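Local coordinates for phenazine biosynthesis protein, PhzF family (PDB 3EDN) that belongs to the PhzF family of phenazine biosynthesis proteins, whose two-lobed diaminopimelate epimerase-like fold suggests an isomerase-type enzyme, although its own reaction is not established, at residues A[77-82]-A[117-121]; A[160-166]-A[231-236]; A[170-176]-A[201-205]. Residue numbers count along the deposited sequence, not the author numbering.

In the fold
Contacts 1 and 2 are the buried ones. Each lays a long helix on the strands of its lobe, helix 74-86 on strand 117-122 in contact 1 and helix 230-244 on strand 163-168 in contact 2, with centres about 19 Å apart. Contact 1 is largely aliphatic and aromatic, with one water at its edge; contact 2 pairs a similar apolar patch with a polar loop, a bridging water and sulfate ions. Contact 3 lies farther out, its centre about 20 Å from that of the chain, and is partly buried. Its helix 172-177 follows strand 163-168 of contact 2 directly, and it relies much more on direct hydrogen bonds from side chains.

Contact 1. Residues A[77-82]-A[117-121]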
loop_
_atom_site.group_PDB
_atom_site.type_symbol
_atom_site.label_atom_id
_atom_site.label_comp_id
_atom_site.label_asym_id
_atom_site.label_seq_id
_atom_site.Cartn_x
_atom_site.Cartn_y
_atom_site.Cartn_z
ATOM N N THR A 77 6.771 17.036 -4.584
ATOM C CA THR A 77 8.176 16.676 -4.467
ATOM C C THR A 77 9.008 17.844 -3.943
ATOM O O THR A 77 9.816 17.688 -3.027
ATOM C CB THR A 77 8.711 16.171 -5.827
ATOM O OG1 THR A 77 7.953 15.009 -6.214
ATOM C CG2 THR A 77 10.183 15.807 -5.740
ATOM N N VAL A 78 8.811 19.023 -4.511
ATOM C CA VAL A 78 9.490 20.205 -3.998
ATOM C C VAL A 78 9.213 20.428 -2.504
ATOM O O VAL A 78 10.149 20.569 -1.719
ATOM C CB VAL A 78 9.121 21.464 -4.808
ATOM C CG1 VAL A 78 9.533 22.759 -4.061
ATOM C CG2 VAL A 78 9.750 21.399 -6.204
ATOM N N GLY A 79 7.940 20.452 -2.114
ATOM C CA GLY A 79 7.626 20.682 -0.710
ATOM C C GLY A 79 8.187 19.597 0.195
ATOM O O GLY A 79 8.727 19.875 1.279
ATOM N N THR A 80 8.086 18.354 -0.252
ATOM C CA THR A 80 8.484 17.217 0.600
ATOM C C THR A 80 9.995 17.139 0.778
ATOM O O THR A 80 10.492 16.999 1.900
ATOM C CB THR A 80 7.928 15.887 0.072
ATOM O OG1 THR A 80 6.495 15.951 0.042
ATOM C CG2 THR A 80 8.345 14.712 0.954
ATOM N N ILE A 81 10.744 17.255 -0.315
ATOM C CA ILE A 81 12.192 17.221 -0.177
ATOM C C ILE A 81 12.680 18.450 0.592
ATOM O O ILE A 81 13.587 18.347 1.407
ATOM C CB ILE A 81 12.913 17.079 -1.519
ATOM C CG1 ILE A 81 12.415 15.841 -2.262
ATOM C CG2 ILE A 81 14.436 17.013 -1.308
ATOM C CD1 ILE A 81 12.445 14.569 -1.435
ATOM N N TYR A 82 12.100 19.619 0.337
ATOM C CA TYR A 82 12.460 20.788 1.133
ATOM C C TYR A 82 12.259 20.506 2.639
ATOM O O TYR A 82 13.125 20.810 3.474
ATOM C CB TYR A 82 11.607 21.993 0.722
ATOM C CG TYR A 82 11.935 23.217 1.537
ATOM C CD1 TYR A 82 12.895 24.136 1.114
ATOM C CD2 TYR A 82 11.315 23.432 2.763
ATOM C CE1 TYR A 82 13.215 25.245 1.881
ATOM C CE2 TYR A 82 11.617 24.555 3.532
ATOM C CZ TYR A 82 12.571 25.444 3.090
ATOM O OH TYR A 82 12.859 26.530 3.885
ATOM N N THR A 117 16.981 26.985 0.597
ATOM C CA THR A 117 17.141 25.712 -0.074
ATOM C C THR A 117 16.168 25.592 -1.239
ATOM O O THR A 117 14.967 25.864 -1.097
ATOM C CB THR A 117 16.948 24.549 0.904
ATOM O OG1 THR A 117 18.040 24.536 1.845
ATOM C CG2 THR A 117 16.900 23.222 0.159
ATOM N N PHE A 118 16.707 25.220 -2.397
ATOM C CA PHE A 118 15.925 24.998 -3.601
ATOM C C PHE A 118 16.022 23.544 -4.031
ATOM O O PHE A 118 17.078 22.924 -3.925
ATOM C CB PHE A 118 16.461 25.907 -4.725
ATOM C CG PHE A 118 15.742 27.215 -4.834
ATOM C CD1 PHE A 118 15.768 28.148 -3.797
ATOM C CD2 PHE A 118 14.998 27.502 -5.964
ATOM C CE1 PHE A 118 15.065 29.352 -3.921
ATOM C CE2 PHE A 118 14.317 28.686 -6.084
ATOM C CZ PHE A 118 14.342 29.606 -5.069
ATOM N N ILE A 119 14.909 23.007 -4.510
ATOM C CA ILE A 119 14.813 21.617 -4.959
ATOM C C ILE A 119 14.595 21.660 -6.468
ATOM O O ILE A 119 13.626 22.278 -6.938
ATOM C CB ILE A 119 13.595 20.910 -4.328
ATOM C CG1 ILE A 119 13.616 21.061 -2.799
ATOM C CG2 ILE A 119 13.534 19.459 -4.750
ATOM C CD1 ILE A 119 14.921 20.662 -2.135
ATOM N N LYS A 120 15.469 20.981 -7.210
ATOM C CA LYS A 120 15.508 21.082 -8.673
ATOM C C LYS A 120 15.216 19.724 -9.285
ATOM O O LYS A 120 15.748 18.710 -8.836
ATOM C CB LYS A 120 16.885 21.581 -9.115
ATOM C CG LYS A 120 17.040 21.811 -10.612
ATOM C CD LYS A 120 18.442 22.377 -10.894
ATOM C CE LYS A 120 18.705 22.532 -12.378
ATOM N NZ LYS A 120 20.116 22.991 -12.616
HETATM N N MSE A 121 14.380 19.689 -10.316
HETATM C CA MSE A 121 14.047 18.420 -10.958
HETATM C C MSE A 121 13.923 18.610 -12.461
HETATM O O MSE A 121 13.730 19.726 -12.934
HETATM C CB MSE A 121 12.762 17.821 -10.384
HETATM C CG MSE A 121 11.529 18.668 -10.545
HETATM SE SE MSE A 121 10.173 18.264 -9.155
HETATM C CE MSE A 121 11.319 18.505 -7.611
HETATM O O HOH W 1 15.297 27.910 3.052
#
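Helix 77-82 lies on strand 117-121 at 134° between chain directions, with the axes 8.2 Å apart, and V78 and I119 are the closest pair of CA atoms at 5.6 Å. The strand alternates strictly: T117, I119 and M121 point at the helix, F118 and K120 away from it. I119 does most of the work. In its m,m rotamer, CG1 sits 3.7 Å from V78 O and 4.2 Å from Y82 CB, while CD1 reaches I81 CG2 at 3.8 Å. M121, a selenomethionine, folds as p,t,p so that its CE touches both T77 CG2 (3.5 Å) and V78 CG2 (3.6 Å). Y82 takes chi1 t, which swings its ring along the strand: CD1 comes within 3.5 Å of T117 O at the ring edge, and OH shares water 1 (2.9 Å) with T117 N (3.1 Å from the same water). The polar ends of the threonines are settled outside the contact, T77 OG1 with Y63 and C73 O, T117 OG1 with E86. I98, I107 and I109 of neighbouring strands extend the apolar packing. This is the core of one lobe of the diaminopimelate epimerase-like fold, a long helix wrapped by a strongly curved sheet.

Contact 2. Residues A[160-166]-A[231-236]; sequences TGNWTVI and TASGVM. With SO4 (sulfate ion), chain F; SO4 (sulfate ion), chain C.
Here the first turns of helix 230-244 pack on the sheet of one lobe of the diaminopimelate epimerase-like fold. Strand 163-166 and helix 231-236 run at 51° (signed crossing angle -51°), with axes 9.0 Å apart. CA pairs are T160-V235 at 5.7 Å, T164-A232 at 6.6 Å and I166-M236 at 7.4 Å. Before the strand the chain turns at G161, whose phi/psi of 146/-35 would jam a CB against the preceding carbonyl; the strand then alternates, T164 and I166 facing the helix, W163 and V165 turned away. W163 N donates to O3 of the chain F sulfate at 2.8 Å (158°). T231 (chi1 p) opens the segment: its N donates to O3 of the chain C sulfate (3.0 Å), which H75 and G230 also bind; the ion, probably from the crystallisation liquor, may mark an anion-binding pocket at this helix start. T231 CG2 lies 3.3 Å from N162 ND2. T231 O accepts weakly from water 2 (3.1 Å), which also accepts from T160 N (2.8 Å) and N162 N (3.2 Å). A232 CB meets T164 CG2 at 4.3 Å. S233 faces away and bonds T229 O. At G234 a CB would stand a tight 3.0 Å from T160 OG1; the threonine, with chi1 p, bonds Q123 and brings CG2 to 4.0 Å from G234 C. V235 (t) fills the gap, CG2 3.4 Å from T160 N and CG1 3.8 Å from CG1 of I166. Last comes selenomethionine M236, whose CG rests 3.9 Å from CD1 of I166 (m,m).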
loop_
_atom_site.group_PDB
_atom_site.type_symbol
_atom_site.label_atom_id
_atom_site.label_comp_id
_atom_site.label_asym_id
_atom_site.label_seq_id
_atom_site.Cartn_x
_atom_site.Cartn_y
_atom_site.Cartn_z
ATOM N N THR A 160 5.486 20.108 -20.957
ATOM C CA THR A 160 6.708 19.469 -20.448
ATOM C C THR A 160 6.305 18.302 -19.531
ATOM O O THR A 160 7.025 17.951 -18.589
ATOM C CB THR A 160 7.614 20.462 -19.700
ATOM O OG1 THR A 160 6.845 21.124 -18.677
ATOM C CG2 THR A 160 8.229 21.479 -20.674
ATOM N N GLY A 161 5.156 17.705 -19.832
ATOM C CA GLY A 161 4.578 16.640 -19.005
ATOM C C GLY A 161 3.058 16.689 -19.002
ATOM O O GLY A 161 2.403 15.650 -18.966
ATOM N N ASN A 162 2.501 17.899 -19.052
ATOM C CA ASN A 162 1.049 18.092 -19.147
ATOM C C ASN A 162 0.742 19.213 -20.122
ATOM O O ASN A 162 1.485 20.186 -20.190
ATOM C CB ASN A 162 0.489 18.430 -17.766
ATOM C CG ASN A 162 0.665 17.283 -16.787
ATOM O OD1 ASN A 162 -0.160 16.371 -16.733
ATOM N ND2 ASN A 162 1.758 17.303 -16.044
ATOM N N TRP A 163 -0.351 19.091 -20.871
ATOM C CA TRP A 163 -0.677 20.080 -21.892
ATOM C C TRP A 163 -1.408 21.286 -21.323
ATOM O O TRP A 163 -2.444 21.144 -20.657
ATOM C CB TRP A 163 -1.524 19.458 -23.013
ATOM C CG TRP A 163 -0.741 18.583 -23.959
ATOM C CD1 TRP A 163 -0.719 17.214 -23.992
ATOM C CD2 TRP A 163 0.142 19.025 -25.002
ATOM N NE1 TRP A 163 0.132 16.778 -24.979
ATOM C CE2 TRP A 163 0.660 17.869 -25.627
ATOM C CE3 TRP A 163 0.541 20.290 -25.470
ATOM C CZ2 TRP A 163 1.561 17.936 -26.684
ATOM C CZ3 TRP A 163 1.434 20.358 -26.530
ATOM C CH2 TRP A 163 1.933 19.183 -27.126
ATOM N N THR A 164 -0.867 22.471 -21.605
ATOM C CA THR A 164 -1.523 23.739 -21.262
ATOM C C THR A 164 -1.490 24.660 -22.494
ATOM O O THR A 164 -0.709 24.431 -23.409
ATOM C CB THR A 164 -0.849 24.400 -20.031
ATOM O OG1 THR A 164 -1.725 25.374 -19.463
ATOM C CG2 THR A 164 0.500 25.036 -20.400
ATOM N N VAL A 165 -2.344 25.674 -22.519
ATOM C CA VAL A 165 -2.326 26.660 -23.605
ATOM C C VAL A 165 -1.699 27.939 -23.083
ATOM O O VAL A 165 -2.224 28.567 -22.148
ATOM C CB VAL A 165 -3.747 26.982 -24.155
ATOM C CG1 VAL A 165 -3.649 27.847 -25.405
ATOM C CG2 VAL A 165 -4.510 25.697 -24.485
ATOM N N ILE A 166 -0.565 28.315 -23.672
ATOM C CA ILE A 166 0.070 29.575 -23.343
ATOM C C ILE A 166 -0.634 30.674 -24.153
ATOM O O ILE A 166 -0.581 30.660 -25.385
ATOM C CB ILE A 166 1.575 29.542 -23.707
ATOM C CG1 ILE A 166 2.328 28.445 -22.914
ATOM C CG2 ILE A 166 2.210 30.909 -23.485
ATOM C CD1 ILE A 166 2.246 28.627 -21.376
ATOM N N THR A 231 4.462 22.426 -13.562
ATOM C CA THR A 231 4.393 21.903 -14.937
ATOM C C THR A 231 4.287 23.057 -15.962
ATOM O O THR A 231 5.086 23.149 -16.921
ATOM C CB THR A 231 3.195 20.933 -15.111
ATOM O OG1 THR A 231 1.983 21.533 -14.629
ATOM C CG2 THR A 231 3.468 19.637 -14.390
ATOM N N ALA A 232 3.309 23.939 -15.763
ATOM C CA ALA A 232 3.095 25.040 -16.705
ATOM C C ALA A 232 4.269 26.003 -16.718
ATOM O O ALA A 232 4.592 26.588 -17.745
ATOM C CB ALA A 232 1.781 25.779 -16.380
ATOM N N SER A 233 4.930 26.145 -15.577
ATOM C CA SER A 233 6.083 27.028 -15.488
ATOM C C SER A 233 7.189 26.541 -16.398
ATOM O O SER A 233 7.856 27.343 -17.062
ATOM C CB SER A 233 6.614 27.059 -14.059
ATOM O OG SER A 233 5.631 27.599 -13.199
ATOM N N GLY A 234 7.396 25.225 -16.420
ATOM C CA GLY A 234 8.397 24.648 -17.314
ATOM C C GLY A 234 8.076 24.959 -18.769
ATOM O O GLY A 234 8.973 25.312 -19.566
ATOM N N VAL A 235 6.802 24.825 -19.139
ATOM C CA VAL A 235 6.360 25.207 -20.483
ATOM C C VAL A 235 6.638 26.682 -20.754
ATOM O O VAL A 235 7.132 27.018 -21.829
ATOM C CB VAL A 235 4.878 24.867 -20.708
ATOM C CG1 VAL A 235 4.407 25.347 -22.087
ATOM C CG2 VAL A 235 4.684 23.364 -20.562
HETATM N N MSE A 236 6.381 27.550 -19.776
HETATM C CA MSE A 236 6.631 28.978 -19.962
HETATM C C MSE A 236 8.104 29.245 -20.221
HETATM O O MSE A 236 8.438 30.111 -21.028
HETATM C CB MSE A 236 6.182 29.782 -18.738
HETATM C CG MSE A 236 4.692 29.835 -18.562
HETATM SE SE MSE A 236 4.202 30.535 -16.815
HETATM C CE MSE A 236 4.850 32.356 -17.068
HETATM S S SO4 F . -2.407 16.056 -19.693
HETATM O O1 SO4 F . -2.072 14.677 -19.337
HETATM O O2 SO4 F . -2.324 16.897 -18.510
HETATM O O3 SO4 F . -1.548 16.514 -20.760
HETATM O O4 SO4 F . -3.773 16.115 -20.198
HETATM S S SO4 C . 2.677 21.085 -10.012
HETATM O O1 SO4 C . 2.796 19.942 -9.110
HETATM O O2 SO4 C . 3.007 22.364 -9.404
HETATM O O3 SO4 C . 3.440 20.830 -11.194
HETATM O O4 SO4 C . 1.274 21.111 -10.445
HETATM O O HOH W 2 4.148 20.603 -18.520
#

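Contact 3. Residues A[170-176]-A[201-205]; sequences KNLDVCE and CLETY
Helix 172-177, N-capped by N171, in the connection between parallel strands 163-168 and 196-201, meets the loop that follows the second strand. N171 (phi/psi -169/-176, chi1 p) precedes helix 172-176, and its OD1 accepts from V174 N at 3.2 Å. Its CA is 5.6 Å from that of C201, the closest CA pair. The first helical amide goes to the loop: L172 N donates to E203 OE1 (2.9 Å, 174°), with E203 extended as t,t. The same OE1 accepts from water 4 (2.9 Å), which accepts a hydrogen bond from D173 N (2.9 Å). Water 3 accepts from E203 N (3.1 Å) and donates to K170 O (2.9 Å), while E203 O is buried, with C201 SG 3.5 Å away. K170 NZ turns outward to N147 O and L149 O, and Y205 N donates to E257. Between these polar ties, L172 (m,t) packs CD2 at 3.8 Å on both C201 SG and Y205 CE2, and C175 SG lies 3.9 Å from C201 SG, a contact without a disulfide. Y205 (chi1 m) offers a ring face to L172 CD1, a CH-pi contact 3.7 Å from the centroid, and its OH donates to E176 OE2 at 2.6 Å.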
loop_
_atom_site.group_PDB
_atom_site.type_symbol
_atom_site.label_atom_id
_atom_site.label_comp_id
_atom_site.label_asym_id
_atom_site.label_seq_id
_atom_site.Cartn_x
_atom_site.Cartn_y
_atom_site.Cartn_z
ATOM N N LYS A 170 -1.820 41.373 -22.873
ATOM C CA LYS A 170 -1.071 42.621 -22.942
ATOM C C LYS A 170 -0.287 42.963 -21.674
ATOM O O LYS A 170 0.869 43.362 -21.759
ATOM C CB LYS A 170 -1.995 43.775 -23.338
ATOM C CG LYS A 170 -2.280 43.836 -24.845
ATOM C CD LYS A 170 -3.299 44.938 -25.159
ATOM C CE LYS A 170 -3.346 45.245 -26.652
ATOM N NZ LYS A 170 -3.636 44.082 -27.497
ATOM N N ASN A 171 -0.909 42.801 -20.507
ATOM C CA ASN A 171 -0.281 43.248 -19.257
ATOM C C ASN A 171 -0.993 42.744 -18.008
ATOM O O ASN A 171 -1.959 41.977 -18.111
ATOM C CB ASN A 171 -0.134 44.779 -19.252
ATOM C CG ASN A 171 -1.444 45.496 -19.471
ATOM O OD1 ASN A 171 -2.507 45.038 -19.055
ATOM N ND2 ASN A 171 -1.374 46.638 -20.141
ATOM N N LEU A 172 -0.530 43.180 -16.827
ATOM C CA LEU A 172 -1.123 42.722 -15.562
ATOM C C LEU A 172 -2.559 43.191 -15.360
ATOM O O LEU A 172 -3.385 42.468 -14.784
ATOM C CB LEU A 172 -0.257 43.122 -14.371
ATOM C CG LEU A 172 1.129 42.503 -14.327
ATOM C CD1 LEU A 172 1.951 43.160 -13.213
ATOM C CD2 LEU A 172 1.073 40.964 -14.181
ATOM N N ASP A 173 -2.864 44.387 -15.864
ATOM C CA ASP A 173 -4.226 44.887 -15.779
ATOM C C ASP A 173 -5.193 43.929 -16.463
ATOM O O ASP A 173 -6.295 43.704 -15.973
ATOM C CB ASP A 173 -4.342 46.296 -16.375
ATOM C CG ASP A 173 -3.757 47.357 -15.470
ATOM O OD1 ASP A 173 -3.467 47.028 -14.304
ATOM O OD2 ASP A 173 -3.581 48.513 -15.913
ATOM N N VAL A 174 -4.772 43.349 -17.588
ATOM C CA VAL A 174 -5.578 42.338 -18.262
ATOM C C VAL A 174 -5.710 41.088 -17.395
ATOM O O VAL A 174 -6.800 40.549 -17.224
ATOM C CB VAL A 174 -4.982 41.960 -19.645
ATOM C CG1 VAL A 174 -5.691 40.756 -20.216
ATOM C CG2 VAL A 174 -5.046 43.148 -20.614
ATOM N N CYS A 175 -4.599 40.641 -16.823
ATOM C CA CYS A 175 -4.649 39.442 -15.995
ATOM C C CYS A 175 -5.618 39.603 -14.831
ATOM O O CYS A 175 -6.315 38.646 -14.481
ATOM C CB CYS A 175 -3.265 39.100 -15.468
ATOM S SG CYS A 175 -2.152 38.485 -16.739
ATOM N N GLU A 176 -5.660 40.808 -14.254
ATOM C CA GLU A 176 -6.507 41.097 -13.079
ATOM C C GLU A 176 -7.998 40.974 -13.402
ATOM O O GLU A 176 -8.807 40.666 -12.518
ATOM C CB GLU A 176 -6.186 42.494 -12.512
ATOM C CG GLU A 176 -4.794 42.601 -11.869
ATOM C CD GLU A 176 -4.395 44.017 -11.447
ATOM O OE1 GLU A 176 -5.265 44.914 -11.392
ATOM O OE2 GLU A 176 -3.195 44.231 -11.167
ATOM N N CYS A 201 2.080 37.164 -19.331
ATOM C CA CYS A 201 2.615 38.436 -19.847
ATOM C C CYS A 201 4.021 38.679 -19.311
ATOM O O CYS A 201 4.447 38.038 -18.345
ATOM C CB CYS A 201 1.702 39.617 -19.523
ATOM S SG CYS A 201 1.399 39.870 -17.765
ATOM N N LEU A 202 4.773 39.581 -19.943
ATOM C CA LEU A 202 6.143 39.831 -19.497
ATOM C C LEU A 202 6.218 40.843 -18.350
ATOM O O LEU A 202 7.203 40.850 -17.597
ATOM C CB LEU A 202 7.037 40.287 -20.655
ATOM C CG LEU A 202 7.218 39.256 -21.779
ATOM C CD1 LEU A 202 8.246 39.757 -22.808
ATOM C CD2 LEU A 202 7.600 37.891 -21.224
ATOM N N GLU A 203 5.204 41.696 -18.217
ATOM C CA GLU A 203 5.098 42.570 -17.037
ATOM C C GLU A 203 4.910 41.707 -15.790
ATOM O O GLU A 203 4.115 40.778 -15.814
ATOM C CB GLU A 203 3.922 43.552 -17.149
ATOM C CG GLU A 203 3.904 44.563 -16.001
ATOM C CD GLU A 203 2.658 45.452 -15.944
ATOM O OE1 GLU A 203 1.639 45.153 -16.577
ATOM O OE2 GLU A 203 2.694 46.465 -15.210
ATOM N N THR A 204 5.606 42.038 -14.706
ATOM C CA THR A 204 5.507 41.232 -13.489
ATOM C C THR A 204 5.323 42.076 -12.232
ATOM O O THR A 204 5.722 43.255 -12.188
ATOM C CB THR A 204 6.755 40.347 -13.299
ATOM O OG1 THR A 204 7.919 41.176 -13.202
ATOM C CG2 THR A 204 6.953 39.386 -14.471
ATOM N N TYR A 205 4.729 41.468 -11.209
ATOM C CA TYR A 205 4.613 42.118 -9.910
ATOM C C TYR A 205 5.935 42.111 -9.149
ATOM O O TYR A 205 6.260 43.078 -8.456
ATOM C CB TYR A 205 3.556 41.424 -9.048
ATOM C CG TYR A 205 2.143 41.611 -9.530
ATOM C CD1 TYR A 205 1.499 42.841 -9.399
ATOM C CD2 TYR A 205 1.436 40.558 -10.099
ATOM C CE1 TYR A 205 0.183 43.020 -9.842
ATOM C CE2 TYR A 205 0.132 40.725 -10.539
ATOM C CZ TYR A 205 -0.490 41.955 -10.404
ATOM O OH TYR A 205 -1.787 42.101 -10.850
HETATM O O HOH W 3 3.406 42.672 -20.516
HETATM O O HOH W 4 -0.907 46.490 -16.219
#